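Local atomic coordinates of TetR family transcriptional regulator (PDB entry 4ZA6), a protein that probably binds DNA as a TetR-family repressor and controls expression of the quorum-sensing signal degradation gene qsdA in Rhodococcus erythropolis. Residues Q129-D133 with A134-T138. Residues are numbered along the deposited sequence; the frame is centred on the assembly and turned at random.
Sequences QSQVD and AGQLT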
ATOM      1  N   GLN A 129       1.069  10.391 -14.413  1.00 31.51           N
ATOM      2  CA  GLN A 129       1.454  10.430 -15.822  1.00 31.07           C
ATOM      3  C   GLN A 129       0.232  10.366 -16.723  1.00 34.73           C
ATOM      4  O   GLN A 129       0.179  11.115 -17.688  1.00 34.70           O
ATOM      5  CB  GLN A 129       2.455   9.315 -16.161  1.00 32.60           C
ATOM      6  CG  GLN A 129       3.002   9.372 -17.598  1.00 44.92           C
ATOM      7  CD  GLN A 129       3.845  10.598 -17.868  1.00 57.81           C
ATOM      8  OE1 GLN A 129       3.460  11.502 -18.621  1.00 53.24           O
ATOM      9  NE2 GLN A 129       5.015  10.659 -17.256  1.00 51.43           N
ATOM     10  N   SER A 130      -0.749   9.505 -16.408  1.00 32.73           N
ATOM     11  CA  SER A 130      -1.969   9.396 -17.220  1.00 33.72           C
ATOM     12  C   SER A 130      -2.762  10.693 -17.186  1.00 36.79           C
ATOM     13  O   SER A 130      -3.253  11.117 -18.227  1.00 38.29           O
ATOM     14  CB  SER A 130      -2.812   8.179 -16.835  1.00 38.31           C
ATOM     15  OG  SER A 130      -3.369   8.269 -15.532  1.00 52.23           O
ATOM     16  N   GLN A 131      -2.835  11.355 -16.020  1.00 30.90           N
ATOM     17  CA  GLN A 131      -3.522  12.650 -15.898  1.00 31.16           C
ATOM     18  C   GLN A 131      -2.816  13.758 -16.678  1.00 33.54           C
ATOM     19  O   GLN A 131      -3.485  14.608 -17.245  1.00 33.55           O
ATOM     20  CB  GLN A 131      -3.764  13.036 -14.420  1.00 32.21           C
ATOM     21  CG  GLN A 131      -4.809  12.150 -13.719  1.00 31.17           C
ATOM     22  CD  GLN A 131      -6.137  12.094 -14.442  1.00 40.24           C
ATOM     23  OE1 GLN A 131      -6.709  13.116 -14.811  1.00 45.34           O
ATOM     24  NE2 GLN A 131      -6.650  10.905 -14.675  1.00 32.21           N
ATOM     25  N   VAL A 132      -1.468  13.728 -16.735  1.00 31.63           N
ATOM     26  CA  VAL A 132      -0.635  14.674 -17.500  1.00 30.79           C
ATOM     27  C   VAL A 132      -0.839  14.383 -18.986  1.00 36.32           C
ATOM     28  O   VAL A 132      -1.037  15.312 -19.770  1.00 38.01           O
ATOM     29  CB  VAL A 132       0.868  14.619 -17.090  1.00 33.33           C
ATOM     30  CG1 VAL A 132       1.772  15.318 -18.120  1.00 33.72           C
ATOM     31  CG2 VAL A 132       1.067  15.221 -15.708  1.00 32.04           C
ATOM     32  N   ASP A 133      -0.865  13.090 -19.354  1.00 34.06           N
ATOM     33  CA  ASP A 133      -1.081  12.627 -20.723  1.00 35.57           C
ATOM     34  C   ASP A 133      -2.461  13.018 -21.261  1.00 42.48           C
ATOM     35  O   ASP A 133      -2.595  13.338 -22.453  1.00 43.39           O
ATOM     36  CB  ASP A 133      -0.847  11.109 -20.825  1.00 37.10           C
ATOM     37  CG  ASP A 133       0.617  10.687 -20.763  1.00 48.18           C
ATOM     38  OD1 ASP A 133       1.501  11.569 -20.892  1.00 49.84           O
ATOM     39  OD2 ASP A 133       0.876   9.480 -20.591  1.00 51.30           O
ATOM     40  N   ALA A 134      -3.469  13.050 -20.368  1.00 38.70           N
ATOM     41  CA  ALA A 134      -4.851  13.419 -20.684  1.00 38.58           C
ATOM     42  C   ALA A 134      -5.063  14.949 -20.742  1.00 42.46           C
ATOM     43  O   ALA A 134      -6.180  15.402 -20.983  1.00 43.19           O
ATOM     44  CB  ALA A 134      -5.777  12.810 -19.646  1.00 38.52           C
ATOM     45  N   GLY A 135      -4.010  15.722 -20.490  1.00 37.74           N
ATOM     46  CA  GLY A 135      -4.080  17.186 -20.448  1.00 36.98           C
ATOM     47  C   GLY A 135      -4.891  17.696 -19.272  1.00 38.30           C
ATOM     48  O   GLY A 135      -5.424  18.804 -19.317  1.00 37.49           O
ATOM     49  N   GLN A 136      -4.967  16.902 -18.196  1.00 33.76           N
ATOM     50  CA  GLN A 136      -5.765  17.199 -16.996  1.00 33.55           C
ATOM     51  C   GLN A 136      -4.947  17.621 -15.782  1.00 35.56           C
ATOM     52  O   GLN A 136      -5.517  17.996 -14.751  1.00 32.62           O
ATOM     53  CB  GLN A 136      -6.621  15.973 -16.609  1.00 34.35           C
ATOM     54  CG  GLN A 136      -7.493  15.398 -17.741  1.00 39.68           C
ATOM     55  CD  GLN A 136      -8.695  16.227 -18.123  1.00 49.16           C
ATOM     56  OE1 GLN A 136      -8.735  17.446 -17.971  1.00 48.19           O
ATOM     57  NE2 GLN A 136      -9.699  15.577 -18.682  1.00 38.34           N
ATOM     58  N   LEU A 137      -3.621  17.540 -15.890  1.00 32.11           N
ATOM     59  CA  LEU A 137      -2.764  17.885 -14.764  1.00 30.21           C
ATOM     60  C   LEU A 137      -1.497  18.616 -15.190  1.00 34.98           C
ATOM     61  O   LEU A 137      -0.789  18.177 -16.094  1.00 36.29           O
ATOM     62  CB  LEU A 137      -2.429  16.596 -13.955  1.00 28.31           C
ATOM     63  CG  LEU A 137      -1.603  16.749 -12.658  1.00 30.13           C
ATOM     64  CD1 LEU A 137      -2.393  17.430 -11.557  1.00 28.73           C
ATOM     65  CD2 LEU A 137      -1.121  15.401 -12.183  1.00 30.48           C
ATOM     66  N   THR A 138      -1.181  19.678 -14.484  1.00 31.61           N
ATOM     67  CA  THR A 138       0.037  20.438 -14.717  1.00 32.85           C
ATOM     68  C   THR A 138       0.982  20.201 -13.524  1.00 35.52           C
ATOM     69  O   THR A 138       0.621  20.485 -12.383  1.00 32.50           O
ATOM     70  CB  THR A 138      -0.288  21.920 -14.982  1.00 43.15           C
ATOM     71  OG1 THR A 138      -1.200  21.980 -16.071  1.00 44.31           O
ATOM     72  CG2 THR A 138       0.949  22.737 -15.338  1.00 45.66           C
TER
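Gln-131 meets Gln-136 and Leu-137 where helix 115-133 ends and the chain turns back beside its last turn. CB of Gln-131 packs 3.8 Å from CB of Leu-137, and CD2 of Leu-137 also lies near it. CG of Gln-131 is anti to its own carbonyl carbon (chi1 -69°). The chain bends at chi2 (-55°), and OE1 ends beside CB of Gln-136. OE1 of Gln-131 comes 3.4 Å from CB of Gln-136, with CG of Gln-136 a little farther off. The same OE1 accepts a hydrogen bond from the backbone N of Gly-74, at the start of helix 74-90. The amides of Gln-131 and Gln-136 are nearly parallel without stacking.

Ala-134 N bonds to Ser-130 O at 2.9 Å, the last regular turn of the helix. The backbone then closes the helix as a Schellman motif with two bonds. Gln-136 N donates to Gln-131 O at 2.9 Å, approaching almost straight in line with the carbonyl. Gly-135 N reaches Val-132 O at 3.1 Å from well above the carbonyl plane. Gly-135 has positive phi (68°), which suits a residue without a side chain.

On the apolar side, CG2 of Val-132 lies 4.1 Å from CB of Leu-137. Leu-137 also packs on Pro-75 and Ile-78 of helix 74-90. The chemistry divides the work: the two Schellman bonds satisfy Gln-131 O and Val-132 O, which the ending helix would leave without partners, and Val-132 and Leu-137 make an apolar contact beside the Schellman turn. Gln-131 ties this C-terminal cap to the neighbouring helix of the TetR C-terminal domain.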